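Local coordinates for ribonucleoside-diphosphate reductase (Pseudomonas aeruginosa, PDB 5IM3), which probably reduces ribonucleoside diphosphates to the deoxyribonucleotide precursors of DNA, as a class I ribonucleotide reductase with ATP cones and bound dATP, at residues A[814-819]-A[842-847]; A[665-670]-A[806-811]; A[831-836]-A[851-856]; A[787-792]-A[877-882]; A[680-685]-A[863-868]. All blocks are in the same frame, centred on the assembly; numbering follows the deposited sequence.

Interaction 1 of 5, residues A[814-819]-A[842-847]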
# COMPACT_ATOMS: atom_id res chain seq x y z
N LYS A 814 2.49 -18.12 43.92
CA LYS A 814 2.98 -18.99 44.98
C LYS A 814 1.84 -19.78 45.61
O LYS A 814 1.95 -20.99 45.81
CB LYS A 814 3.70 -18.16 46.05
CG LYS A 814 5.02 -17.60 45.60
CD LYS A 814 5.64 -16.78 46.71
CE LYS A 814 7.10 -16.49 46.44
NZ LYS A 814 7.75 -15.93 47.65
N ALA A 815 0.73 -19.11 45.91
CA ALA A 815 -0.42 -19.79 46.49
C ALA A 815 -0.88 -20.95 45.61
O ALA A 815 -1.20 -22.03 46.11
CB ALA A 815 -1.56 -18.80 46.71
N ARG A 816 -0.92 -20.74 44.30
CA ARG A 816 -1.27 -21.80 43.36
C ARG A 816 -0.16 -22.83 43.20
O ARG A 816 -0.39 -23.87 42.57
CB ARG A 816 -1.59 -21.20 41.99
CG ARG A 816 -2.69 -20.15 42.00
CD ARG A 816 -4.06 -20.75 42.27
NE ARG A 816 -5.13 -19.83 41.91
CZ ARG A 816 -5.54 -18.82 42.67
NH1 ARG A 816 -4.95 -18.59 43.84
NH2 ARG A 816 -6.52 -18.03 42.25
N GLY A 817 1.02 -22.59 43.77
CA GLY A 817 2.16 -23.45 43.50
C GLY A 817 2.71 -23.33 42.10
O GLY A 817 3.34 -24.27 41.61
N LEU A 818 2.48 -22.19 41.44
CA LEU A 818 2.87 -21.99 40.05
C LEU A 818 4.04 -21.02 39.90
O LEU A 818 4.24 -20.46 38.81
CB LEU A 818 1.67 -21.48 39.24
CG LEU A 818 0.46 -22.40 39.10
CD1 LEU A 818 -0.71 -21.65 38.47
CD2 LEU A 818 0.80 -23.64 38.29
N TRP A 819 4.82 -20.81 40.95
CA TRP A 819 6.00 -19.95 40.90
C TRP A 819 7.24 -20.83 40.87
O TRP A 819 7.62 -21.42 41.88
CB TRP A 819 6.02 -18.99 42.08
CG TRP A 819 7.15 -17.98 42.01
CD1 TRP A 819 8.18 -17.86 42.89
CD2 TRP A 819 7.35 -16.98 41.01
NE1 TRP A 819 9.01 -16.83 42.50
CE2 TRP A 819 8.53 -16.28 41.35
CE3 TRP A 819 6.65 -16.60 39.86
CZ2 TRP A 819 9.02 -15.23 40.58
CZ3 TRP A 819 7.14 -15.55 39.10
CH2 TRP A 819 8.31 -14.88 39.46
N GLN A 842 -7.77 -19.15 34.82
CA GLN A 842 -8.40 -18.02 34.16
C GLN A 842 -8.66 -16.87 35.12
O GLN A 842 -8.68 -15.71 34.70
CB GLN A 842 -9.71 -18.46 33.49
CG GLN A 842 -10.29 -17.44 32.52
CD GLN A 842 -9.38 -17.16 31.34
OE1 GLN A 842 -8.71 -18.06 30.83
NE2 GLN A 842 -9.35 -15.91 30.89
N ASP A 843 -8.88 -17.16 36.41
CA ASP A 843 -9.11 -16.09 37.37
C ASP A 843 -7.88 -15.19 37.51
O ASP A 843 -8.02 -13.99 37.76
CB ASP A 843 -9.50 -16.67 38.73
CG ASP A 843 -8.38 -17.45 39.37
OD1 ASP A 843 -7.75 -18.27 38.67
OD2 ASP A 843 -8.13 -17.24 40.58
N LEU A 844 -6.68 -15.76 37.37
CA LEU A 844 -5.47 -14.95 37.43
C LEU A 844 -5.13 -14.31 36.09
O LEU A 844 -4.54 -13.23 36.06
CB LEU A 844 -4.29 -15.81 37.91
CG LEU A 844 -3.98 -15.74 39.41
CD1 LEU A 844 -5.25 -15.88 40.24
CD2 LEU A 844 -2.97 -16.82 39.79
N LYS A 845 -5.50 -14.95 34.97
CA LYS A 845 -5.34 -14.31 33.68
C LYS A 845 -6.13 -13.01 33.62
O LYS A 845 -5.68 -12.02 33.02
CB LYS A 845 -5.77 -15.25 32.55
CG LYS A 845 -4.81 -16.39 32.26
CD LYS A 845 -5.20 -17.13 30.99
CE LYS A 845 -4.12 -18.08 30.53
NZ LYS A 845 -3.95 -19.22 31.47
N ASP A 846 -7.31 -12.98 34.24
CA ASP A 846 -8.13 -11.78 34.27
C ASP A 846 -7.60 -10.76 35.28
O ASP A 846 -7.53 -9.56 34.99
CB ASP A 846 -9.58 -12.14 34.59
CG ASP A 846 -10.19 -13.06 33.56
OD1 ASP A 846 -9.77 -12.99 32.38
OD2 ASP A 846 -11.10 -13.84 33.92
N LEU A 847 -7.21 -11.23 36.47
CA LEU A 847 -6.78 -10.32 37.52
C LEU A 847 -5.49 -9.60 37.16
O LEU A 847 -5.28 -8.46 37.57
CB LEU A 847 -6.61 -11.08 38.83
CG LEU A 847 -6.05 -10.28 40.01
CD1 LEU A 847 -6.98 -9.14 40.37
CD2 LEU A 847 -5.82 -11.19 41.20
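A salt bridge joins Arg816 and Asp843, two side chains that reach out from opposite directions. Arg816 NH2 donates to Asp843 OD2 at 2.5 Å in a bond that is modelled very short and distinctly bent, with an N-H...O angle of 128°, so its exact length is doubtful. The guanidinium and carboxylate planes lie only 13° apart, and the acid sits at the edge of the guanidinium rather than over it. The chain of Arg816 is folded at its second torsion (chi2 -71°), which carries the terminal group across the gap to the helix 842-847.

The segment 814-819 holds the C-terminal end of helix 807-815, closed by a Schellman motif. Gly817 supplies the positive phi, and the motif makes two bonds back into the last turn, one of them from Gly817 N to Lys814 O at 2.8 Å. Arg816 stands just before this glycine, with its CB directed at helix 842-847.

Apolar packing comes from both methyls of Leu844. At the tip, Leu844 CD1 comes within 3.2 Å of Arg816 NH2. The CD2 methyl lies off-centre over one face of the guanidinium and also meets the aliphatic part of the arginine, with Leu844 CD2 4.0 Å from Arg816 CG.

Interaction 2 of 5, residues A[665-670]-A[806-811]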
# COMPACT_ATOMS: atom_id res chain seq x y z
N PHE A 665 -4.37 2.29 43.17
CA PHE A 665 -5.69 1.72 42.89
C PHE A 665 -5.57 0.31 42.33
O PHE A 665 -6.25 -0.61 42.79
CB PHE A 665 -6.45 2.63 41.92
CG PHE A 665 -7.86 2.19 41.67
CD1 PHE A 665 -8.89 2.57 42.51
CD2 PHE A 665 -8.16 1.37 40.58
CE1 PHE A 665 -10.19 2.16 42.28
CE2 PHE A 665 -9.46 0.96 40.35
CZ PHE A 665 -10.47 1.36 41.19
N GLN A 666 -4.72 0.13 41.32
CA GLN A 666 -4.54 -1.19 40.74
C GLN A 666 -4.05 -2.18 41.78
O GLN A 666 -4.54 -3.32 41.85
CB GLN A 666 -3.56 -1.12 39.56
CG GLN A 666 -3.12 -2.46 39.00
CD GLN A 666 -4.22 -3.19 38.25
OE1 GLN A 666 -4.27 -3.16 37.02
NE2 GLN A 666 -5.10 -3.84 38.98
N ASP A 667 -3.11 -1.77 42.63
CA ASP A 667 -2.62 -2.64 43.69
C ASP A 667 -3.71 -2.92 44.72
O ASP A 667 -3.76 -4.01 45.29
CB ASP A 667 -1.39 -2.02 44.35
CG ASP A 667 -0.18 -2.01 43.44
OD1 ASP A 667 -0.31 -2.44 42.27
OD2 ASP A 667 0.90 -1.56 43.88
N ALA A 668 -4.59 -1.95 44.97
CA ALA A 668 -5.71 -2.19 45.87
C ALA A 668 -6.66 -3.23 45.28
O ALA A 668 -7.25 -4.03 46.03
CB ALA A 668 -6.45 -0.89 46.16
N LEU A 669 -6.84 -3.23 43.96
CA LEU A 669 -7.64 -4.27 43.31
C LEU A 669 -7.02 -5.64 43.52
O LEU A 669 -7.73 -6.61 43.82
CB LEU A 669 -7.79 -3.97 41.82
CG LEU A 669 -8.63 -2.78 41.39
CD1 LEU A 669 -8.53 -2.59 39.88
CD2 LEU A 669 -10.08 -2.94 41.80
N TYR A 670 -5.70 -5.75 43.37
CA TYR A 670 -5.03 -7.03 43.60
C TYR A 670 -5.35 -7.58 44.98
O TYR A 670 -5.67 -8.76 45.14
CB TYR A 670 -3.51 -6.87 43.43
CG TYR A 670 -3.03 -6.56 42.03
CD1 TYR A 670 -3.74 -6.99 40.91
CD2 TYR A 670 -1.86 -5.84 41.82
CE1 TYR A 670 -3.29 -6.72 39.63
CE2 TYR A 670 -1.41 -5.56 40.55
CZ TYR A 670 -2.12 -6.00 39.46
OH TYR A 670 -1.67 -5.72 38.19
N ASN A 806 5.87 -7.97 38.75
CA ASN A 806 4.75 -7.57 39.60
C ASN A 806 4.77 -8.35 40.91
O ASN A 806 4.54 -9.57 40.90
CB ASN A 806 3.43 -7.78 38.86
CG ASN A 806 2.22 -7.33 39.65
OD1 ASN A 806 2.26 -7.23 40.88
ND2 ASN A 806 1.12 -7.08 38.95
N PRO A 807 5.04 -7.70 42.05
CA PRO A 807 5.09 -8.45 43.32
C PRO A 807 3.78 -9.13 43.68
O PRO A 807 3.80 -10.17 44.35
CB PRO A 807 5.46 -7.37 44.34
CG PRO A 807 6.10 -6.29 43.55
CD PRO A 807 5.41 -6.29 42.23
N TYR A 808 2.64 -8.58 43.26
CA TYR A 808 1.36 -9.21 43.56
C TYR A 808 1.15 -10.46 42.72
O TYR A 808 0.60 -11.46 43.20
CB TYR A 808 0.22 -8.21 43.35
CG TYR A 808 0.26 -7.03 44.30
CD1 TYR A 808 1.05 -5.93 44.02
CD2 TYR A 808 -0.49 -7.02 45.47
CE1 TYR A 808 1.10 -4.84 44.88
CE2 TYR A 808 -0.45 -5.95 46.33
CZ TYR A 808 0.34 -4.86 46.04
OH TYR A 808 0.38 -3.78 46.89
N LEU A 809 1.59 -10.43 41.46
CA LEU A 809 1.46 -11.59 40.59
C LEU A 809 2.23 -12.78 41.14
O LEU A 809 1.71 -13.90 41.22
CB LEU A 809 1.93 -11.25 39.18
CG LEU A 809 2.04 -12.44 38.21
CD1 LEU A 809 0.71 -13.14 38.07
CD2 LEU A 809 2.55 -11.98 36.86
N VAL A 810 3.49 -12.55 41.52
CA VAL A 810 4.31 -13.64 42.05
C VAL A 810 3.71 -14.18 43.34
O VAL A 810 3.75 -15.39 43.60
CB VAL A 810 5.77 -13.17 42.25
CG1 VAL A 810 5.84 -11.82 42.93
CG2 VAL A 810 6.55 -14.19 43.07
N ARG A 811 3.13 -13.30 44.16
CA ARG A 811 2.54 -13.75 45.42
C ARG A 811 1.36 -14.68 45.17
O ARG A 811 1.20 -15.69 45.87
CB ARG A 811 2.12 -12.54 46.26
CG ARG A 811 1.69 -12.88 47.68
CD ARG A 811 1.63 -11.64 48.55
NE ARG A 811 0.62 -10.68 48.10
CZ ARG A 811 -0.65 -10.69 48.49
NH1 ARG A 811 -1.09 -11.61 49.34
NH2 ARG A 811 -1.49 -9.78 48.02
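Tyr808, in the first turn of helix 807-815, lies against Tyr670 and Asp667 of helix 665-672; the turn is opened by the N-cap residue Asn806. Asn806 OD1 accepts from Tyr808 N at 2.8 Å, the donor standing 30° from the carbonyl plane, and more weakly from Leu809 N. This capping fixes the start of the helix.

Tyr808 can be followed from its CB outward. Tyr808 CB rests 3.5 Å from Tyr670 CD2, and the same carbon of Tyr670 touches CG and CD1. On one flank of the ring, Tyr808 CD2 meets Tyr670 CB at 3.6 Å and CE2 comes near Asp667 O, while on the other flank Tyr808 CE1 reaches Asp667 CG at 3.4 Å. CZ packs on Asp667 CB, and the hydroxyl ends there too, with Tyr808 OH 3.6 Å from Asp667 CB. The side chains of Tyr670 and Tyr808 cross at about a right angle, their rings set obliquely to each other.

Tyr670 heads for Asn806 instead, its CE2 being 3.4 Å from Asn806 ND2. Both polar ends are held by the 787-792 loop: Asn806 ND2 bonds to Asn791 OD1, and Tyr670 OH to Thr788 OG1.

Interaction 3 of 5, residues A[831-836]-A[851-856]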
# COMPACT_ATOMS: atom_id res chain seq x y z
N ASP A 831 6.84 -10.99 27.85
CA ASP A 831 6.97 -9.62 28.35
C ASP A 831 5.99 -9.35 29.49
O ASP A 831 5.44 -8.25 29.62
CB ASP A 831 6.79 -8.61 27.21
CG ASP A 831 7.73 -8.86 26.06
OD1 ASP A 831 8.96 -8.66 26.23
OD2 ASP A 831 7.26 -9.24 24.97
N GLY A 832 5.76 -10.37 30.32
CA GLY A 832 4.96 -10.22 31.51
C GLY A 832 3.49 -10.56 31.36
O GLY A 832 2.78 -10.64 32.38
N SER A 833 3.00 -10.76 30.14
CA SER A 833 1.60 -11.09 29.95
C SER A 833 1.33 -12.51 30.44
O SER A 833 1.99 -13.46 30.02
CB SER A 833 1.22 -10.96 28.47
OG SER A 833 -0.14 -11.29 28.27
N VAL A 834 0.36 -12.65 31.35
CA VAL A 834 -0.07 -13.96 31.82
C VAL A 834 -1.13 -14.57 30.92
O VAL A 834 -1.48 -15.75 31.10
CB VAL A 834 -0.60 -13.91 33.27
CG1 VAL A 834 0.52 -13.54 34.22
CG2 VAL A 834 -1.77 -12.92 33.38
N GLN A 835 -1.67 -13.81 29.98
CA GLN A 835 -2.51 -14.39 28.95
C GLN A 835 -1.73 -15.46 28.18
O GLN A 835 -0.49 -15.45 28.14
CB GLN A 835 -3.02 -13.31 27.99
CG GLN A 835 -4.48 -12.94 28.18
CD GLN A 835 -4.78 -12.39 29.56
OE1 GLN A 835 -3.98 -11.65 30.14
NE2 GLN A 835 -5.93 -12.76 30.11
N GLN A 836 -2.47 -16.39 27.60
CA GLN A 836 -1.90 -17.42 26.72
C GLN A 836 -0.67 -18.09 27.32
O GLN A 836 0.30 -18.40 26.63
CB GLN A 836 -1.60 -16.85 25.33
CG GLN A 836 -0.43 -15.88 25.25
CD GLN A 836 -0.15 -15.44 23.82
OE1 GLN A 836 -0.71 -15.99 22.87
NE2 GLN A 836 0.71 -14.43 23.66
N ALA A 851 -2.62 -3.26 30.79
CA ALA A 851 -3.37 -2.10 30.31
C ALA A 851 -3.92 -2.30 28.90
O ALA A 851 -5.05 -1.89 28.61
CB ALA A 851 -2.48 -0.86 30.36
N PHE A 852 -3.14 -2.91 28.01
CA PHE A 852 -3.59 -3.06 26.63
C PHE A 852 -4.47 -4.29 26.41
O PHE A 852 -4.98 -4.46 25.30
CB PHE A 852 -2.39 -3.13 25.68
CG PHE A 852 -1.94 -1.78 25.19
CD1 PHE A 852 -2.77 -1.04 24.37
CD2 PHE A 852 -0.72 -1.26 25.56
CE1 PHE A 852 -2.38 0.20 23.91
CE2 PHE A 852 -0.32 -0.02 25.10
CZ PHE A 852 -1.15 0.71 24.28
N GLU A 853 -4.66 -5.13 27.42
CA GLU A 853 -5.58 -6.26 27.32
C GLU A 853 -6.73 -6.13 28.31
O GLU A 853 -7.38 -7.12 28.64
CB GLU A 853 -4.85 -7.59 27.48
CG GLU A 853 -3.68 -7.59 28.46
CD GLU A 853 -2.64 -8.65 28.17
OE1 GLU A 853 -2.43 -8.98 26.98
OE2 GLU A 853 -2.02 -9.15 29.13
N VAL A 854 -6.99 -4.91 28.79
CA VAL A 854 -8.24 -4.56 29.46
C VAL A 854 -9.03 -3.68 28.50
O VAL A 854 -8.50 -2.69 27.98
CB VAL A 854 -8.00 -3.84 30.79
CG1 VAL A 854 -9.34 -3.42 31.41
CG2 VAL A 854 -7.23 -4.72 31.76
N GLU A 855 -10.29 -4.04 28.27
CA GLU A 855 -11.11 -3.26 27.36
C GLU A 855 -11.29 -1.84 27.89
O GLU A 855 -11.46 -1.62 29.10
CB GLU A 855 -12.47 -3.92 27.16
CG GLU A 855 -12.39 -5.29 26.51
CD GLU A 855 -13.75 -5.86 26.20
OE1 GLU A 855 -14.53 -5.17 25.51
OE2 GLU A 855 -14.05 -6.99 26.64
N THR A 856 -11.23 -0.87 26.98
CA THR A 856 -11.24 0.53 27.37
C THR A 856 -12.51 0.91 28.12
O THR A 856 -12.48 1.81 28.97
CB THR A 856 -11.06 1.41 26.13
OG1 THR A 856 -9.94 0.94 25.37
CG2 THR A 856 -10.82 2.86 26.51
O HOH W 1 -1.32 -10.39 31.27
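Ser833 turns its OG opposite the backbone N (chi1 180°), while Glu853 is extended beyond CG (chi2 -155°), and the hydroxyl and carboxylate meet between two loops. Ser833 OG donates to Glu853 OE2 at 3.0 Å, and OE2 receives it on its syn lone pair, the side of OE1; Glu853 OE1 is farther from the hydroxyl.

A water bridges the same oxygen to Val834 N. It accepts from Val834 N at 2.8 Å and donates to Glu853 OE2 at 2.6 Å, although its protons cannot serve every acceptor nearby.

Gln835 and Glu853 pass alongside, running antiparallel, with the amide plane steeply inclined to the carboxylate. Gln835 OE1 lies 3.3 Å from Glu853 OE2, two acceptors facing each other, an approach that is probably mildly unfavourable. The amide is held by Gln835 NE2, which bonds to Lys845 O on helix 842-847.

Phe852, beside Glu853, packs on Tyr789. In the 831-836 loop, Asp831 is the positive-phi residue of the Schellman motif ending helix 821-829, and Ser833 OG accepts from Gln835 N, consistent with an ST turn, though the bond is weak.

Interaction 4 of 5, residues A[787-792]-A[877-882]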
# COMPACT_ATOMS: atom_id res chain seq x y z
N PRO A 787 -4.18 1.12 35.19
CA PRO A 787 -3.93 -0.32 35.19
C PRO A 787 -2.46 -0.58 34.93
O PRO A 787 -1.76 0.21 34.30
CB PRO A 787 -4.80 -0.84 34.03
CG PRO A 787 -4.92 0.34 33.12
CD PRO A 787 -4.96 1.54 34.01
N THR A 788 -1.97 -1.70 35.46
CA THR A 788 -0.57 -2.07 35.25
C THR A 788 -0.25 -2.05 33.77
O THR A 788 -0.92 -2.70 32.96
CB THR A 788 -0.31 -3.47 35.83
OG1 THR A 788 -0.65 -3.47 37.23
CG2 THR A 788 1.15 -3.87 35.67
N TYR A 789 0.78 -1.28 33.40
CA TYR A 789 1.18 -1.21 32.00
C TYR A 789 1.82 -2.52 31.55
O TYR A 789 1.60 -2.97 30.42
CB TYR A 789 2.13 -0.03 31.78
CG TYR A 789 2.40 0.24 30.31
CD1 TYR A 789 1.44 0.86 29.52
CD2 TYR A 789 3.60 -0.12 29.73
CE1 TYR A 789 1.68 1.12 28.18
CE2 TYR A 789 3.85 0.13 28.39
CZ TYR A 789 2.88 0.75 27.62
OH TYR A 789 3.11 1.01 26.29
N GLN A 790 2.62 -3.15 32.41
CA GLN A 790 3.15 -4.47 32.13
C GLN A 790 3.63 -5.10 33.43
O GLN A 790 4.27 -4.43 34.25
CB GLN A 790 4.30 -4.41 31.11
CG GLN A 790 5.36 -3.38 31.43
CD GLN A 790 6.41 -3.27 30.34
OE1 GLN A 790 6.44 -4.07 29.41
NE2 GLN A 790 7.26 -2.26 30.45
N ASN A 791 3.31 -6.38 33.61
CA ASN A 791 3.68 -7.11 34.82
C ASN A 791 5.17 -7.38 34.93
O ASN A 791 5.61 -7.93 35.94
CB ASN A 791 2.91 -8.43 34.88
CG ASN A 791 1.41 -8.24 34.93
OD1 ASN A 791 0.90 -7.42 35.71
ND2 ASN A 791 0.69 -8.98 34.10
N LEU A 792 5.96 -7.01 33.92
CA LEU A 792 7.39 -7.26 33.92
C LEU A 792 8.09 -6.15 33.15
O LEU A 792 7.61 -5.74 32.08
CB LEU A 792 7.69 -8.63 33.29
CG LEU A 792 9.14 -9.11 33.20
CD1 LEU A 792 9.18 -10.64 33.22
CD2 LEU A 792 9.82 -8.59 31.94
N ASN A 877 -5.53 8.38 31.30
CA ASN A 877 -4.94 7.78 30.11
C ASN A 877 -5.81 6.64 29.62
O ASN A 877 -6.39 5.89 30.42
CB ASN A 877 -3.53 7.28 30.41
CG ASN A 877 -2.57 8.41 30.71
OD1 ASN A 877 -2.61 9.46 30.08
ND2 ASN A 877 -1.70 8.20 31.69
N LEU A 878 -5.93 6.52 28.31
CA LEU A 878 -6.72 5.47 27.69
C LEU A 878 -5.82 4.61 26.81
O LEU A 878 -4.96 5.13 26.09
CB LEU A 878 -7.88 6.04 26.87
CG LEU A 878 -9.00 6.69 27.69
CD1 LEU A 878 -10.07 7.22 26.76
CD2 LEU A 878 -9.61 5.71 28.68
N TYR A 879 -6.02 3.30 26.90
CA TYR A 879 -5.23 2.32 26.17
C TYR A 879 -6.15 1.58 25.21
O TYR A 879 -7.17 1.03 25.63
CB TYR A 879 -4.54 1.35 27.14
CG TYR A 879 -3.69 2.06 28.16
CD1 TYR A 879 -4.24 2.57 29.32
CD2 TYR A 879 -2.33 2.23 27.94
CE1 TYR A 879 -3.46 3.22 30.25
CE2 TYR A 879 -1.54 2.88 28.87
CZ TYR A 879 -2.11 3.38 30.02
OH TYR A 879 -1.32 4.03 30.94
N ILE A 880 -5.80 1.59 23.93
CA ILE A 880 -6.64 1.02 22.89
C ILE A 880 -5.75 0.18 21.98
O ILE A 880 -4.88 0.72 21.29
CB ILE A 880 -7.37 2.10 22.09
CG1 ILE A 880 -8.31 2.88 23.01
CG2 ILE A 880 -8.13 1.46 20.93
CD1 ILE A 880 -9.10 3.97 22.32
N ALA A 881 -5.97 -1.13 21.99
CA ALA A 881 -5.39 -2.01 20.99
C ALA A 881 -6.40 -2.21 19.87
O ALA A 881 -7.61 -2.08 20.06
CB ALA A 881 -5.00 -3.35 21.61
N GLY A 882 -5.89 -2.52 18.68
CA GLY A 882 -6.72 -2.60 17.50
C GLY A 882 -6.61 -1.33 16.68
O GLY A 882 -6.48 -1.37 15.46
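Tyr879 belongs to strand 878-881, which pairs in parallel with strand 906-909 near the C-terminal end of the modelled chain, and its ring receives Tyr789 and Pro787 from the loop preceding strand 792-795. Tyr879 CE2 lies near the plane of the Tyr789 ring, at its edge, 3.7 Å from Tyr789 CD1 and equally close to CE1. The pair is oblique, with the planes of the Tyr789 and Tyr879 rings inclined by 53° and their centroids 6.0 Å apart.

The first torsion of Tyr789, with CG anti to the backbone N (chi1 -170°), swings its ring toward the strand although the side chain sets out obliquely to it. Pro787 takes the other flank of the Tyr879 ring, its CG standing 4.3 Å from Tyr879 CE1, a looser apolar contact. Away from these carbons, Tyr879 OH is hydrogen-bonded to Glu786 OE1.

A backbone hydrogen bond joins Thr788 and Ala851, which places the loop beside residues 851-856. Helix 885-897 covers Leu878 and Ile880, so strand 878-881, this helix and strand 906-909 form a beta-alpha-beta crossover, with Tyr879 directed to the loop.

Interaction 5 of 5, residues A[680-685]-A[863-868]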
# COMPACT_ATOMS: atom_id res chain seq x y z
N ALA A 680 -17.04 -5.66 39.54
CA ALA A 680 -16.58 -5.52 40.92
C ALA A 680 -15.54 -4.41 41.07
O ALA A 680 -15.47 -3.76 42.11
CB ALA A 680 -16.02 -6.85 41.42
N ALA A 681 -14.72 -4.19 40.04
CA ALA A 681 -13.77 -3.08 40.08
C ALA A 681 -14.47 -1.75 39.90
O ALA A 681 -14.14 -0.75 40.56
CB ALA A 681 -12.69 -3.26 39.01
N ILE A 682 -15.45 -1.70 38.99
CA ILE A 682 -16.24 -0.49 38.81
C ILE A 682 -16.97 -0.13 40.10
O ILE A 682 -17.10 1.05 40.45
CB ILE A 682 -17.22 -0.69 37.63
CG1 ILE A 682 -16.44 -0.64 36.31
CG2 ILE A 682 -18.33 0.36 37.66
CD1 ILE A 682 -17.30 -0.89 35.08
N ALA A 683 -17.44 -1.15 40.82
CA ALA A 683 -18.12 -0.90 42.09
C ALA A 683 -17.15 -0.36 43.14
O ALA A 683 -17.46 0.59 43.86
CB ALA A 683 -18.78 -2.19 42.59
N PHE A 684 -15.96 -0.96 43.23
CA PHE A 684 -14.97 -0.48 44.19
C PHE A 684 -14.52 0.94 43.87
O PHE A 684 -14.29 1.75 44.77
CB PHE A 684 -13.77 -1.42 44.24
CG PHE A 684 -12.62 -0.90 45.06
CD1 PHE A 684 -12.73 -0.82 46.44
CD2 PHE A 684 -11.45 -0.49 44.45
CE1 PHE A 684 -11.68 -0.33 47.20
CE2 PHE A 684 -10.40 -0.01 45.21
CZ PHE A 684 -10.51 0.08 46.58
N ALA A 685 -14.38 1.26 42.58
CA ALA A 685 -13.98 2.61 42.19
C ALA A 685 -15.04 3.63 42.59
O ALA A 685 -14.72 4.74 43.01
CB ALA A 685 -13.73 2.67 40.68
N ALA A 863 -13.80 5.53 35.66
CA ALA A 863 -13.56 6.96 35.80
C ALA A 863 -14.87 7.73 35.89
O ALA A 863 -14.97 8.71 36.64
CB ALA A 863 -12.72 7.47 34.63
N SER A 864 -15.89 7.29 35.15
CA SER A 864 -17.19 7.96 35.20
C SER A 864 -17.77 7.97 36.61
O SER A 864 -18.33 8.97 37.05
CB SER A 864 -18.17 7.29 34.23
OG SER A 864 -19.46 7.86 34.34
N ARG A 865 -17.65 6.85 37.33
CA ARG A 865 -18.24 6.78 38.66
C ARG A 865 -17.38 7.48 39.70
O ARG A 865 -17.91 8.00 40.69
CB ARG A 865 -18.46 5.32 39.06
CG ARG A 865 -19.72 4.74 38.45
CD ARG A 865 -19.50 3.30 38.09
NE ARG A 865 -20.65 2.69 37.44
CZ ARG A 865 -21.66 2.12 38.08
NH1 ARG A 865 -21.69 2.09 39.41
NH2 ARG A 865 -22.66 1.59 37.39
N ARG A 866 -16.06 7.51 39.50
CA ARG A 866 -15.22 8.31 40.38
C ARG A 866 -15.53 9.80 40.22
O ARG A 866 -15.56 10.54 41.21
CB ARG A 866 -13.74 8.04 40.10
CG ARG A 866 -13.25 6.71 40.65
CD ARG A 866 -11.74 6.57 40.49
NE ARG A 866 -11.36 6.49 39.08
CZ ARG A 866 -11.17 5.36 38.41
NH1 ARG A 866 -11.29 4.18 39.01
NH2 ARG A 866 -10.84 5.41 37.13
N GLN A 867 -15.81 10.23 38.99
CA GLN A 867 -16.08 11.63 38.72
C GLN A 867 -17.37 12.12 39.36
O GLN A 867 -17.58 13.33 39.45
CB GLN A 867 -16.14 11.86 37.20
CG GLN A 867 -16.15 13.33 36.79
CD GLN A 867 -14.98 14.11 37.36
OE1 GLN A 867 -13.85 13.97 36.91
NE2 GLN A 867 -15.26 14.94 38.36
N LYS A 868 -18.25 11.21 39.79
CA LYS A 868 -19.48 11.65 40.45
C LYS A 868 -19.19 12.33 41.78
O LYS A 868 -19.98 13.16 42.23
CB LYS A 868 -20.40 10.46 40.69
CG LYS A 868 -20.54 9.53 39.52
CD LYS A 868 -21.59 8.46 39.79
CE LYS A 868 -21.31 7.69 41.08
NZ LYS A 868 -22.37 6.68 41.36
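Helix 679-707 packs against helix 856-866 through Ile682 and Ala685 on one side and Arg865 and Arg866 on the other. The backbones come close at Ala685 and Arg866, whose CA atoms are 6.1 Å apart, and the single methyl of the alanine occupies little of that space.

Arg866 covers Ala685. Its CG is 3.4 Å from Ala685 O, and after the chain bends at chi3 (-66°) the guanidinium turns back so that Arg866 NH1 lies 3.3 Å from Ala685 CB. This group is pinned from beyond the two helices: Arg866 NE bonds to Gln874 OE1, and the guanidinium makes a cation-pi contact with Phe665. Since Phe665 also touches Ala685, the methyl and the charged group share one aromatic neighbour. Phe665 opens helix 665-672, which follows strand 659-663, a strand in the sheet of the ten-stranded alpha-beta barrel.

Arg865 meets Ile682 at about a right angle. The CG2 branch of Ile682 lies over one face of the guanidinium, but the detail is approximate, because the modelled approach of this methyl to Arg865 CD is too short to be trusted. The Arg865 guanidinium forms long, weak ion pairs with Asp686 and Asp743. Outside the contact the same two acids pair with Lys868 NZ, so two positive side chains gather around one pair of carboxylates and their charges are probably balanced there. Trp858 and Glu861, from earlier in helix 856-866, also touch Ile682.

Interactions 2 and 4 are buried and rest mainly on tyrosine rings, whereas interaction 3 is a surface contact of polar side chains and water. Interactions 1 and 5 are partly buried and both use arginines, in one case bridged to an acid across the contact, in the other packed against aliphatic groups. Helix 807-815 serves interaction 2 at its start and interaction 1 at its end. The loop 787-792 of interaction 4 bonds to interaction 2 through Thr788 and Asn791, and Thr788 also bonds to Ala851 of interaction 3. Phe665 joins interaction 2 to interaction 5, while Gln835 ties interaction 3 to the helix of interaction 1.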